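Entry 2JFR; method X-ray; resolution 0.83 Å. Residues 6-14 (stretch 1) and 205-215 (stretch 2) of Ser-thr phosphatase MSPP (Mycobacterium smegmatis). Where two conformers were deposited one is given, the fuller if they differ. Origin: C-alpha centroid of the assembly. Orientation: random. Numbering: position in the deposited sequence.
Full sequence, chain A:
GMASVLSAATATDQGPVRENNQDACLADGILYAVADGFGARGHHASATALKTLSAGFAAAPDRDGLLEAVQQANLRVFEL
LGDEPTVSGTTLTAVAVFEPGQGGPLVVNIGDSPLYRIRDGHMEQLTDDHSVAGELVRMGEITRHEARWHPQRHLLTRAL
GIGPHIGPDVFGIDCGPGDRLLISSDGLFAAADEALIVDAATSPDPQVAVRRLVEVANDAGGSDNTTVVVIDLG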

ATOM      1  N   LEU A   6     -12.834   9.487  10.203  1.00 16.49           N
ATOM      2  CA  LEU A   6     -12.842  10.916  10.545  1.00 16.52           C
ATOM      3  C   LEU A   6     -12.258  11.722   9.451  1.00 17.27           C
ATOM      4  O   LEU A   6     -12.790  12.746   9.045  1.00 21.32           O
ATOM      5  CB  LEU A   6     -12.139  11.136  11.839  1.00 17.05           C
ATOM      6  CG  LEU A   6     -12.658  10.396  13.045  1.00 18.26           C
ATOM      7  CD1 LEU A   6     -11.882  10.757  14.284  1.00 27.56           C
ATOM      8  CD2 LEU A   6     -14.148  10.722  13.242  1.00 21.12           C
ATOM      9  N   SER A   7     -11.074  11.321   8.933  1.00 17.67           N
ATOM     10  CA  SER A   7     -10.510  12.000   7.799  0.58 19.28           C
ATOM     11  C   SER A   7      -9.368  11.119   7.268  1.00 17.15           C
ATOM     12  O   SER A   7      -9.012  10.094   7.828  1.00 18.40           O
ATOM     13  CB  SER A   7     -10.017  13.381   8.129  0.58 24.79           C
ATOM     14  OG  SER A   7      -8.778  13.303   8.796  0.58 33.02           O
ATOM     15  N   ALA A   8      -8.917  11.524   6.122  1.00 17.39           N
ATOM     16  CA  ALA A   8      -7.870  10.806   5.419  1.00 16.75           C
ATOM     17  C   ALA A   8      -7.039  11.790   4.650  1.00 16.29           C
ATOM     18  O   ALA A   8      -7.478  12.910   4.337  1.00 19.37           O
ATOM     19  CB  ALA A   8      -8.428   9.762   4.492  1.00 18.86           C
ATOM     20  N   ALA A   9      -5.819  11.432   4.339  1.00 15.68           N
ATOM     21  CA  ALA A   9      -4.910  12.270   3.580  1.00 16.29           C
ATOM     22  C   ALA A   9      -3.982  11.378   2.767  1.00 15.63           C
ATOM     23  O   ALA A   9      -3.716  10.252   3.155  1.00 15.83           O
ATOM     24  CB  ALA A   9      -4.086  13.191   4.481  1.00 18.91           C
ATOM     25  N   THR A  10      -3.446  11.957   1.701  1.00 16.39           N
ATOM     26  CA  THR A  10      -2.477  11.226   0.883  1.00 15.97           C
ATOM     27  C   THR A  10      -1.329  12.153   0.516  1.00 16.65           C
ATOM     28  O   THR A  10      -1.495  13.377   0.413  1.00 17.56           O
ATOM     29  CB  THR A  10      -3.063  10.680  -0.394  1.00 17.43           C
ATOM     30  OG1 THR A  10      -3.316  11.692  -1.369  1.00 21.44           O
ATOM     31  CG2 THR A  10      -4.394   9.944  -0.157  1.00 18.60           C
ATOM     32  N   ALA A  11      -0.185  11.552   0.236  1.00 16.47           N
ATOM     33  CA  ALA A  11       0.944  12.294  -0.340  1.00 17.50           C
ATOM     34  C   ALA A  11       1.760  11.312  -1.170  1.00 17.65           C
ATOM     35  O   ALA A  11       1.853  10.127  -0.851  1.00 17.09           O
ATOM     36  CB  ALA A  11       1.831  12.947   0.692  1.00 18.43           C
ATOM     37  N   THR A  12       2.393  11.851  -2.191  1.00 19.74           N
ATOM     38  CA  THR A  12       3.303  11.058  -2.981  1.00 20.93           C
ATOM     39  C   THR A  12       4.463  11.921  -3.341  1.00 22.19           C
ATOM     40  O   THR A  12       4.355  13.111  -3.604  1.00 27.71           O
ATOM     41  CB  THR A  12       2.536  10.495  -4.218  1.00 21.85           C
ATOM     42  OG1 THR A  12       3.367   9.539  -4.959  1.00 22.77           O
ATOM     43  CG2 THR A  12       2.122  11.571  -5.237  1.00 31.33           C
ATOM     44  N   ASP A  13       5.630  11.320  -3.428  1.00 20.50           N
ATOM     45  CA  ASP A  13       6.913  11.993  -3.625  0.65 20.80           C
ATOM     46  C   ASP A  13       7.738  11.155  -4.616  1.00 20.57           C
ATOM     47  O   ASP A  13       8.035   9.986  -4.327  1.00 19.86           O
ATOM     48  CB  ASP A  13       7.702  12.169  -2.345  0.65 23.14           C
ATOM     49  CG  ASP A  13       8.980  12.901  -2.652  0.65 25.24           C
ATOM     50  OD1 ASP A  13       8.980  13.660  -3.668  0.65 23.09           O
ATOM     51  OD2 ASP A  13      10.003  12.634  -1.995  0.65 29.09           O
ATOM     52  N   GLN A  14       8.119  11.716  -5.750  1.00 19.64           N
ATOM     53  CA  GLN A  14       8.969  11.002  -6.669  1.00 17.19           C
ATOM     54  C   GLN A  14      10.334  10.719  -6.070  1.00 16.23           C
ATOM     55  O   GLN A  14      10.927   9.651  -6.321  1.00 15.91           O
ATOM     56  CB  GLN A  14       9.116  11.807  -7.953  1.00 17.01           C
ATOM     57  CG  GLN A  14       9.944  11.142  -9.016  1.00 16.93           C
ATOM     58  CD  GLN A  14       9.922  11.896 -10.307  1.00 18.57           C
ATOM     59  OE1 GLN A  14       9.067  12.718 -10.597  1.00 26.42           O
ATOM     60  NE2 GLN A  14      10.912  11.632 -11.132  1.00 19.21           N
ATOM     61  N   ASP A 205      -2.405  16.058  12.854  1.00 26.72           N
ATOM     62  CA  ASP A 205      -3.164  16.347  11.639  1.00 26.60           C
ATOM     63  C   ASP A 205      -2.736  15.417  10.540  1.00 22.07           C
ATOM     64  O   ASP A 205      -1.578  15.401  10.163  1.00 22.52           O
ATOM     65  CB  ASP A 205      -2.921  17.813  11.268  1.00 31.64           C
ATOM     66  CG  ASP A 205      -3.612  18.324  10.018  1.00 33.66           C
ATOM     67  OD1 ASP A 205      -4.089  17.520   9.171  1.00 35.84           O
ATOM     68  OD2 ASP A 205      -3.666  19.572   9.825  1.00 42.20           O
ATOM     69  N   PRO A 206      -3.614  14.582  10.026  1.00 23.75           N
ATOM     70  CA  PRO A 206      -3.202  13.636   8.942  1.00 21.92           C
ATOM     71  C   PRO A 206      -2.626  14.312   7.721  1.00 21.60           C
ATOM     72  O   PRO A 206      -1.771  13.718   7.050  1.00 19.64           O
ATOM     73  CB  PRO A 206      -4.489  12.928   8.580  1.00 25.35           C
ATOM     74  CG  PRO A 206      -5.545  13.751   9.187  1.00 30.12           C
ATOM     75  CD  PRO A 206      -5.059  14.501  10.350  1.00 26.00           C
ATOM     76  N   GLN A 207      -3.043  15.541   7.371  1.00 22.12           N
ATOM     77  CA  GLN A 207      -2.400  16.187   6.226  0.59 22.42           C
ATOM     78  C   GLN A 207      -0.977  16.603   6.530  1.00 21.62           C
ATOM     79  O   GLN A 207      -0.155  16.598   5.641  1.00 23.36           O
ATOM     80  CB  GLN A 207      -3.242  17.417   5.808  0.59 22.54           C
ATOM     81  CG  GLN A 207      -4.641  17.017   5.327  0.59 32.62           C
ATOM     82  CD  GLN A 207      -5.495  18.228   5.032  0.59 45.77           C
ATOM     83  OE1 GLN A 207      -5.706  18.612   3.872  0.59 66.54           O
ATOM     84  NE2 GLN A 207      -6.023  18.859   6.090  0.59 67.95           N
ATOM     85  N   VAL A 208      -0.659  16.923   7.786  1.00 21.84           N
ATOM     86  CA  VAL A 208       0.710  17.128   8.190  1.00 22.17           C
ATOM     87  C   VAL A 208       1.472  15.798   8.187  1.00 20.36           C
ATOM     88  O   VAL A 208       2.607  15.717   7.740  1.00 20.35           O
ATOM     89  CB  VAL A 208       0.757  17.821   9.560  1.00 24.35           C
ATOM     90  CG1 VAL A 208       2.192  17.873  10.060  1.00 26.63           C
ATOM     91  CG2 VAL A 208       0.183  19.234   9.382  1.00 28.52           C
ATOM     92  N   ALA A 209       0.850  14.751   8.719  1.00 19.60           N
ATOM     93  CA  ALA A 209       1.484  13.447   8.773  1.00 18.15           C
ATOM     94  C   ALA A 209       1.967  13.015   7.402  1.00 17.31           C
ATOM     95  O   ALA A 209       3.104  12.566   7.260  1.00 17.33           O
ATOM     96  CB  ALA A 209       0.579  12.347   9.355  1.00 18.26           C
ATOM     97  N   VAL A 210       1.135  13.101   6.383  1.00 17.25           N
ATOM     98  CA  VAL A 210       1.543  12.600   5.071  1.00 16.96           C
ATOM     99  C   VAL A 210       2.678  13.432   4.508  1.00 17.04           C
ATOM    100  O   VAL A 210       3.600  12.872   3.881  1.00 17.09           O
ATOM    101  CB  VAL A 210       0.397  12.445   4.084  1.00 16.79           C
ATOM    102  CG1 VAL A 210      -0.589  11.370   4.530  1.00 17.99           C
ATOM    103  CG2 VAL A 210      -0.351  13.761   3.794  1.00 18.58           C
ATOM    104  N   ARG A 211       2.638  14.741   4.705  1.00 17.52           N
ATOM    105  CA  ARG A 211       3.745  15.577   4.213  0.52 18.14           C
ATOM    106  C   ARG A 211       5.018  15.259   4.965  1.00 18.16           C
ATOM    107  O   ARG A 211       6.090  15.162   4.355  1.00 18.59           O
ATOM    108  CB  ARG A 211       3.348  17.026   4.359  0.52 20.33           C
ATOM    109  CG  ARG A 211       2.356  17.462   3.302  0.52 24.02           C
ATOM    110  CD  ARG A 211       1.904  18.890   3.553  0.52 38.54           C
ATOM    111  NE  ARG A 211       0.693  19.194   2.839  0.52 49.39           N
ATOM    112  CZ  ARG A 211      -0.327  19.904   3.302  0.52 52.83           C
ATOM    113  NH1 ARG A 211      -0.385  20.436   4.519  0.52 61.98           N
ATOM    114  NH2 ARG A 211      -1.318  20.051   2.446  0.52 65.32           N
ATOM    115  N   ARG A 212       4.946  15.096   6.291  1.00 17.86           N
ATOM    116  CA  ARG A 212       6.136  14.782   7.053  1.00 18.32           C
ATOM    117  C   ARG A 212       6.688  13.412   6.685  1.00 16.76           C
ATOM    118  O   ARG A 212       7.911  13.239   6.664  1.00 17.46           O
ATOM    119  CB  ARG A 212       5.867  14.890   8.533  1.00 19.69           C
ATOM    120  CG  ARG A 212       5.539  16.336   8.952  1.00 23.41           C
ATOM    121  CD  ARG A 212       5.517  16.483  10.432  1.00 31.04           C
ATOM    122  NE  ARG A 212       6.758  16.159  11.101  1.00 36.65           N
ATOM    123  CZ  ARG A 212       6.764  15.572  12.316  1.00 35.44           C
ATOM    124  NH1 ARG A 212       5.725  15.189  13.059  1.00 41.81           N
ATOM    125  NH2 ARG A 212       7.942  15.371  12.746  1.00 44.99           N
ATOM    126  N   LEU A 213       5.827  12.447   6.397  1.00 16.75           N
ATOM    127  CA  LEU A 213       6.292  11.129   6.016  1.00 16.50           C
ATOM    128  C   LEU A 213       7.131  11.152   4.754  1.00 15.68           C
ATOM    129  O   LEU A 213       8.202  10.600   4.666  1.00 16.70           O
ATOM    130  CB  LEU A 213       5.157  10.142   5.878  1.00 16.29           C
ATOM    131  CG  LEU A 213       4.540   9.676   7.202  1.00 16.50           C
ATOM    132  CD1 LEU A 213       3.164   9.122   7.001  1.00 17.16           C
ATOM    133  CD2 LEU A 213       5.475   8.662   7.875  1.00 16.94           C
ATOM    134  N   VAL A 214       6.617  11.850   3.721  1.00 16.39           N
ATOM    135  CA  VAL A 214       7.410  11.854   2.504  0.67 17.20           C
ATOM    136  C   VAL A 214       8.634  12.742   2.704  1.00 16.74           C
ATOM    137  O   VAL A 214       9.689  12.416   2.123  1.00 17.23           O
ATOM    138  CB  VAL A 214       6.578  12.254   1.267  0.67 16.67           C
ATOM    139  CG1 VAL A 214       5.440  11.261   1.044  0.67 18.14           C
ATOM    140  CG2 VAL A 214       6.045  13.657   1.378  0.67 18.14           C
ATOM    141  N   GLU A 215       8.606  13.774   3.518  1.00 17.05           N
ATOM    142  CA  GLU A 215       9.825  14.535   3.819  1.00 17.79           C
ATOM    143  C   GLU A 215      10.859  13.686   4.524  1.00 17.01           C
ATOM    144  O   GLU A 215      12.038  13.789   4.198  1.00 17.12           O
ATOM    145  CB  GLU A 215       9.469  15.755   4.643  1.00 20.14           C
ATOM    146  CG  GLU A 215       8.622  16.791   3.882  1.00 28.28           C
ATOM    147  CD  GLU A 215       8.140  17.976   4.731  1.00 46.83           C
ATOM    148  OE1 GLU A 215       8.443  17.973   5.973  1.00 64.15           O
ATOM    149  OE2 GLU A 215       7.487  18.957   4.244  1.00 72.51           O
TER
HETATM  150  O   HOH W   1       9.896  10.832  -0.266  0.50 18.69           O

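Two alanines and two valines make the centre of this contact. Ala 11 sets its CB 3.7 Å from Val 210 CB and 4.0 Å from Val 214 CG1, so one methyl touches two residues a helical turn apart. Two residues back along the strand, Ala 9 repeats the motif against the helix pair one turn earlier: its CB lies 3.8 Å from Val 210 CG2 and 4.1 Å from Pro 206 CB.

The periodicities explain the match. In the strand every second residue, Ser 7 through Asp 13, points toward the helix; in the helix every fourth, Pro 206, Val 210 and Val 214, points back. With the axes running nearly parallel, at 21°, the two repeats stay in step. The axes approach to 7.2 Å, and the alanine methyls lie against the helix backbone: Ala 9 CB is 3.5 Å from Pro 206 O, and Ala 11 CB is 3.6 Å from Val 210 O. No direct hydrogen bond crosses the interface, so shape carries the packing.

Toward both ends the strand side turns polar, while the helix still offers Pro 206 and Val 214. Ser 7 OG rests 3.3 Å from Pro 206 CG, next to the helix start, where Asp 205 OD1 caps Gln 207 N at 2.9 Å. At the other end Asp 13 CB packs 3.8 Å from Val 214 CB, while a water donates to both Asp 13 OD2 (2.5 Å) and Val 214 O (2.9 Å), bridging strand to helix.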